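PDB 6XHK: ribulose-5-phosphate reductase 1 from Staphylococcus aureus, which catalyses the NADPH-dependent reduction of D-ribulose 5-phosphate to D-ribitol 5-phosphate, a step in building the poly(ribitol phosphate) wall teichoic acid of the cell envelope. Local coordinates for residues 6-11 and 60-65; 40-45 and 325-330. All blocks are in the same frame, centred on the assembly; numbering follows the deposited sequence.

Contact 1 (6-11 and 60-65)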
loop_
_atom_site.group_PDB
_atom_site.type_symbol
_atom_site.label_atom_id
_atom_site.label_comp_id
_atom_site.label_asym_id
_atom_site.label_seq_id
_atom_site.Cartn_x
_atom_site.Cartn_y
_atom_site.Cartn_z
ATOM N N TYR A 6 -21.414 1.351 5.698
ATOM C CA TYR A 6 -21.685 0.771 4.384
ATOM C C TYR A 6 -20.933 -0.552 4.310
ATOM O O TYR A 6 -19.739 -0.599 3.988
ATOM C CB TYR A 6 -21.307 1.755 3.276
ATOM C CG TYR A 6 -22.071 3.065 3.395
ATOM C CD1 TYR A 6 -23.400 3.165 2.957
ATOM C CD2 TYR A 6 -21.517 4.155 4.056
ATOM C CE1 TYR A 6 -24.120 4.348 3.099
ATOM C CE2 TYR A 6 -22.231 5.341 4.212
ATOM C CZ TYR A 6 -23.532 5.433 3.739
ATOM O OH TYR A 6 -24.220 6.622 3.908
ATOM N N GLN A 7 -21.647 -1.621 4.641
ATOM C CA GLN A 7 -21.108 -2.966 4.688
ATOM C C GLN A 7 -21.381 -3.707 3.381
ATOM O O GLN A 7 -22.293 -3.372 2.620
ATOM C CB GLN A 7 -21.687 -3.723 5.894
ATOM C CG GLN A 7 -20.950 -3.393 7.194
ATOM C CD GLN A 7 -21.508 -4.097 8.416
ATOM O OE1 GLN A 7 -22.682 -4.482 8.440
ATOM N NE2 GLN A 7 -20.652 -4.302 9.432
ATOM N N LEU A 8 -20.526 -4.687 3.102
ATOM C CA LEU A 8 -20.751 -5.631 2.018
ATOM C C LEU A 8 -21.532 -6.813 2.582
ATOM O O LEU A 8 -21.076 -7.467 3.526
ATOM C CB LEU A 8 -19.421 -6.078 1.425
ATOM C CG LEU A 8 -19.441 -6.884 0.133
ATOM C CD1 LEU A 8 -19.849 -6.031 -1.062
ATOM C CD2 LEU A 8 -18.068 -7.463 -0.069
ATOM N N VAL A 9 -22.728 -7.047 2.043
ATOM C CA VAL A 9 -23.602 -8.108 2.534
ATOM C C VAL A 9 -23.577 -9.312 1.607
ATOM O O VAL A 9 -24.055 -10.391 1.993
ATOM C CB VAL A 9 -25.049 -7.602 2.702
ATOM C CG1 VAL A 9 -25.094 -6.444 3.671
ATOM C CG2 VAL A 9 -25.625 -7.185 1.351
ATOM N N ALA A 10 -23.049 -9.150 0.396
ATOM C CA ALA A 10 -22.863 -10.178 -0.614
ATOM C C ALA A 10 -21.927 -9.590 -1.656
ATOM O O ALA A 10 -21.907 -8.366 -1.837
ATOM C CB ALA A 10 -24.197 -10.592 -1.254
ATOM N N PRO A 11 -21.117 -10.406 -2.324
ATOM C CA PRO A 11 -20.189 -9.839 -3.306
ATOM C C PRO A 11 -20.955 -9.051 -4.360
ATOM O O PRO A 11 -22.084 -9.391 -4.715
ATOM C CB PRO A 11 -19.479 -11.070 -3.886
ATOM C CG PRO A 11 -20.311 -12.251 -3.465
ATOM C CD PRO A 11 -20.967 -11.866 -2.188
ATOM N N MET A 60 -19.396 -6.886 6.479
ATOM C CA MET A 60 -18.290 -6.108 7.032
ATOM C C MET A 60 -18.027 -4.898 6.146
ATOM O O MET A 60 -18.314 -4.922 4.946
ATOM C CB MET A 60 -17.007 -6.944 7.162
ATOM C CG MET A 60 -16.389 -7.339 5.824
ATOM S SD MET A 60 -14.875 -8.319 5.981
ATOM C CE MET A 60 -13.996 -7.414 7.262
ATOM N N SER A 61 -17.487 -3.840 6.754
ATOM C CA SER A 61 -17.011 -2.686 6.002
ATOM C C SER A 61 -15.655 -3.006 5.379
ATOM O O SER A 61 -14.881 -3.814 5.910
ATOM C CB SER A 61 -16.912 -1.447 6.895
ATOM O OG SER A 61 -16.290 -1.758 8.128
ATOM N N LEU A 62 -15.368 -2.359 4.243
ATOM C CA LEU A 62 -14.257 -2.793 3.401
ATOM C C LEU A 62 -12.969 -1.982 3.518
ATOM O O LEU A 62 -11.974 -2.484 4.042
ATOM C CB LEU A 62 -14.703 -2.846 1.933
ATOM C CG LEU A 62 -15.574 -4.055 1.579
ATOM C CD1 LEU A 62 -15.829 -4.168 0.083
ATOM C CD2 LEU A 62 -14.846 -5.307 2.053
ATOM N N ILE A 63 -12.965 -0.749 3.024
ATOM C CA ILE A 63 -11.719 -0.043 2.725
ATOM C C ILE A 63 -10.881 0.191 3.980
ATOM O O ILE A 63 -11.411 0.467 5.063
ATOM C CB ILE A 63 -12.052 1.285 2.015
ATOM C CG1 ILE A 63 -12.860 1.044 0.731
ATOM C CG2 ILE A 63 -10.832 2.150 1.789
ATOM C CD1 ILE A 63 -12.150 0.229 -0.268
ATOM N N HIS A 64 -9.570 0.200 3.798
ATOM C CA HIS A 64 -8.614 0.392 4.868
ATOM C C HIS A 64 -7.482 1.342 4.587
ATOM O O HIS A 64 -6.596 1.515 5.363
ATOM C CB HIS A 64 -8.021 -0.915 5.238
ATOM C CG HIS A 64 -8.909 -1.750 6.088
ATOM N ND1 HIS A 64 -10.018 -2.389 5.595
ATOM C CD2 HIS A 64 -8.845 -2.067 7.395
ATOM C CE1 HIS A 64 -10.600 -3.068 6.562
ATOM N NE2 HIS A 64 -9.910 -2.884 7.666
ATOM N N GLU A 65 -7.479 1.902 3.417
ATOM C CA GLU A 65 -6.529 2.950 3.035
ATOM C C GLU A 65 -7.288 4.275 2.941
ATOM O O GLU A 65 -8.128 4.438 2.050
ATOM C CB GLU A 65 -5.896 2.626 1.684
ATOM C CG GLU A 65 -5.016 1.414 1.683
ATOM C CD GLU A 65 -4.358 1.157 0.344
ATOM O OE1 GLU A 65 -4.685 1.864 -0.630
ATOM O OE2 GLU A 65 -3.553 0.205 0.259
#
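Leu8 sets its CG anti to the backbone N (chi1 -170°), whereas Leu62 sets its CG anti to its own carbonyl carbon and beside the N; the two side chains, crossing at a slant, meet methyl to methyl, with Leu8 CD2 4.0 Å from Leu62 CD1. Branched aliphatic chains suit this buried spot, since Phe14 of strand 13-20 packs against both leucines and Met117 adds to the cover of Leu62. The backbones are joined at one antiparallel hydrogen-bonded pair. Leu8 N donates to Met60 O at 2.9 Å. The return bond, Met60 N to Leu8 O at 3.4 Å, is weak, and Met60 O also receives a CA-H contact from Gln7 CA. The pairing thus places the short strand 60-61 at one edge of a three-stranded antiparallel sheet, with strand 2-10 in the middle and 13-20 on its other flank; residues 60-65 belong to the GroES-like domain of zinc-containing alcohol dehydrogenases. Leu8 and Met60 project from the same face of this sheet, and both reach Tyr44 of helix 40-46. Gln7, extended beyond CG, lays its methylenes next to the neighbouring backbone: Gln7 CG lies 3.5 Å from Ser61 N, and the amide atom Gln7 NE2 comes 3.8 Å from Met60 CA. A long, flexible chain with a polar tip fits a partly exposed position like this one. Ser61 brings its CB 4.1 Å from Tyr6 O, but the polar business of the serine is with the loop beyond, its small hydroxyl being hydrogen-bonded to Gly115 N and Asp114 OD1. Tyr6, too, ties strand 2-10 to that loop, through a backbone hydrogen bond with Met117.

Contact 2 (40-45 and 325-330)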
loop_
_atom_site.group_PDB
_atom_site.type_symbol
_atom_site.label_atom_id
_atom_site.label_comp_id
_atom_site.label_asym_id
_atom_site.label_seq_id
_atom_site.Cartn_x
_atom_site.Cartn_y
_atom_site.Cartn_z
ATOM N N ALA A 40 -6.914 -6.479 -1.456
ATOM C CA ALA A 40 -7.588 -7.221 -0.402
ATOM C C ALA A 40 -9.091 -6.950 -0.391
ATOM O O ALA A 40 -9.888 -7.883 -0.231
ATOM C CB ALA A 40 -6.950 -6.880 0.944
ATOM N N ASP A 41 -9.503 -5.680 -0.570
ATOM C CA ASP A 41 -10.942 -5.382 -0.585
ATOM C C ASP A 41 -11.637 -5.958 -1.816
ATOM O O ASP A 41 -12.837 -6.273 -1.765
ATOM C CB ASP A 41 -11.219 -3.874 -0.482
ATOM C CG ASP A 41 -10.413 -3.185 0.622
ATOM O OD1 ASP A 41 -9.658 -2.231 0.319
ATOM O OD2 ASP A 41 -10.521 -3.620 1.796
ATOM N N GLN A 42 -10.902 -6.118 -2.917
ATOM C CA GLN A 42 -11.483 -6.687 -4.123
ATOM C C GLN A 42 -11.692 -8.195 -3.996
ATOM O O GLN A 42 -12.644 -8.729 -4.579
ATOM C CB GLN A 42 -10.593 -6.339 -5.309
ATOM C CG GLN A 42 -10.677 -4.879 -5.684
ATOM C CD GLN A 42 -11.826 -4.583 -6.620
ATOM O OE1 GLN A 42 -12.778 -5.360 -6.710
ATOM N NE2 GLN A 42 -11.785 -3.416 -7.263
ATOM N N ARG A 43 -10.831 -8.894 -3.238
ATOM C CA ARG A 43 -11.056 -10.318 -2.971
ATOM C C ARG A 43 -12.456 -10.545 -2.412
ATOM O O ARG A 43 -13.188 -11.430 -2.873
ATOM C CB ARG A 43 -9.984 -10.874 -2.010
ATOM C CG ARG A 43 -8.530 -10.687 -2.489
ATOM C CD ARG A 43 -7.494 -11.649 -1.852
ATOM N NE ARG A 43 -6.789 -11.093 -0.681
ATOM C CZ ARG A 43 -5.568 -10.536 -0.707
ATOM N NH1 ARG A 43 -4.892 -10.421 -1.851
ATOM N NH2 ARG A 43 -5.018 -10.069 0.416
ATOM N N TYR A 44 -12.862 -9.717 -1.438
ATOM C CA TYR A 44 -14.196 -9.860 -0.860
ATOM C C TYR A 44 -15.274 -9.383 -1.827
ATOM O O TYR A 44 -16.339 -10.005 -1.927
ATOM C CB TYR A 44 -14.299 -9.111 0.477
ATOM C CG TYR A 44 -13.302 -9.548 1.536
ATOM C CD1 TYR A 44 -11.993 -9.080 1.527
ATOM C CD2 TYR A 44 -13.662 -10.446 2.538
ATOM C CE1 TYR A 44 -11.072 -9.488 2.497
ATOM C CE2 TYR A 44 -12.749 -10.867 3.507
ATOM C CZ TYR A 44 -11.455 -10.385 3.484
ATOM O OH TYR A 44 -10.539 -10.796 4.441
ATOM N N TYR A 45 -15.022 -8.291 -2.561
ATOM C CA TYR A 45 -16.076 -7.723 -3.403
ATOM C C TYR A 45 -16.551 -8.705 -4.472
ATOM O O TYR A 45 -17.712 -8.639 -4.898
ATOM C CB TYR A 45 -15.600 -6.436 -4.078
ATOM C CG TYR A 45 -16.618 -5.893 -5.058
ATOM C CD1 TYR A 45 -16.456 -6.089 -6.423
ATOM C CD2 TYR A 45 -17.724 -5.175 -4.628
ATOM C CE1 TYR A 45 -17.380 -5.613 -7.334
ATOM C CE2 TYR A 45 -18.649 -4.669 -5.540
ATOM C CZ TYR A 45 -18.470 -4.902 -6.892
ATOM O OH TYR A 45 -19.366 -4.431 -7.821
ATOM N N GLU A 325 -16.095 -1.987 -9.982
ATOM C CA GLU A 325 -15.970 -2.568 -11.308
ATOM C C GLU A 325 -14.840 -1.894 -12.084
ATOM O O GLU A 325 -14.014 -2.565 -12.727
ATOM C CB GLU A 325 -17.305 -2.446 -12.046
ATOM C CG GLU A 325 -18.474 -3.164 -11.354
ATOM C CD GLU A 325 -18.539 -4.670 -11.611
ATOM O OE1 GLU A 325 -17.646 -5.222 -12.305
ATOM O OE2 GLU A 325 -19.496 -5.303 -11.104
ATOM N N ALA A 326 -14.761 -0.563 -11.998
ATOM C CA ALA A 326 -13.709 0.160 -12.698
ATOM C C ALA A 326 -12.323 -0.170 -12.158
ATOM O O ALA A 326 -11.357 -0.161 -12.926
ATOM C CB ALA A 326 -13.965 1.660 -12.612
ATOM N N ASP A 327 -12.190 -0.437 -10.851
ATOM C CA ASP A 327 -10.878 -0.789 -10.309
ATOM C C ASP A 327 -10.501 -2.212 -10.703
ATOM O O ASP A 327 -9.307 -2.531 -10.839
ATOM C CB ASP A 327 -10.879 -0.603 -8.786
ATOM C CG ASP A 327 -9.511 -0.846 -8.142
ATOM O OD1 ASP A 327 -8.572 -0.055 -8.389
ATOM O OD2 ASP A 327 -9.389 -1.787 -7.329
ATOM N N LEU A 328 -11.515 -3.062 -10.904
ATOM C CA LEU A 328 -11.303 -4.376 -11.503
ATOM C C LEU A 328 -10.671 -4.230 -12.884
ATOM O O LEU A 328 -9.568 -4.730 -13.139
ATOM C CB LEU A 328 -12.640 -5.122 -11.594
ATOM C CG LEU A 328 -13.256 -5.704 -10.311
ATOM C CD1 LEU A 328 -14.667 -6.319 -10.537
ATOM C CD2 LEU A 328 -12.300 -6.701 -9.657
ATOM N N SER A 329 -11.352 -3.496 -13.775
ATOM C CA SER A 329 -10.947 -3.283 -15.166
ATOM C C SER A 329 -9.689 -2.429 -15.325
ATOM O O SER A 329 -9.263 -2.223 -16.468
ATOM C CB SER A 329 -12.084 -2.616 -15.946
ATOM O OG SER A 329 -13.264 -3.398 -15.949
ATOM N N THR A 330 -9.085 -1.933 -14.246
ATOM C CA THR A 330 -8.005 -0.955 -14.348
ATOM C C THR A 330 -6.664 -1.633 -14.603
ATOM O O THR A 330 -6.318 -2.632 -13.962
ATOM C CB THR A 330 -7.923 -0.115 -13.067
ATOM O OG1 THR A 330 -9.094 0.702 -12.958
ATOM C CG2 THR A 330 -6.696 0.800 -13.080
#
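Gln42 and Asp327 make the close part of this meeting between helix 40-46 and the last turn of helix 318-328. In the glutamine, chi2 (-86°) turns CD aside; in Asp327, chi1 (-176°) places CG anti to the backbone N. Gln42 NE2 donates to Asp327 OD2 at 2.9 Å, in a nearly straight bond (168°) that uses the anti lone pair of the oxygen, with amide and carboxylate almost coplanar. Glutamine suits the buried helix face by offering a neutral N-H donor, and NE2 also bonds to Phe324 O; aspartate supplies two acceptors, divided between Gln42 and Thr335 OG1, which holds OD1. Leu328 slants across the amide, its CD2 methyl near Gln42 OE1. The outer side is looser: Leu328 CD1 lies at the edge of the Tyr45 ring, 4.3 Å from Tyr45 CE1, and the phenol makes a weak hydrogen bond of 3.4 Å from Tyr45 OH to Glu325 OE2. Glu325 is exposed, as suits a charged chain, whereas the buried Tyr45 ring stacks with Phe324. Two acceptors draw on NE2, which is consistent with the modelled flip of the amide, and the aspartate, gripped at both oxygens, is probably stabilised as the carboxylate.

In the fold
Helix 40-46 connects the two contacts, whose segments alternate along the chain and whose centres lie 12 Å apart. While contact 2 uses Gln42 and Tyr45, the same helix packs on contact 1, where Leu8 CD2 is 3.6 Å from Tyr44 O. Asp41 adjoins Ile63 and His64, and accepts a hydrogen bond from the backbone N of the modified cysteine at position 38. That cysteine, His64 and Glu65 are predicted ligands of the catalytic zinc; segment 60-65 runs on into the last two, though the touching residues of contact 1 lie away from the site. Nearest atoms of the Gln42 and His64 side chains are about 12 Å apart. Arg43 touches NADPH, and the Asp327 side chain is about 9 Å, nearest atoms, from both NADPH and the Glu65 side chain.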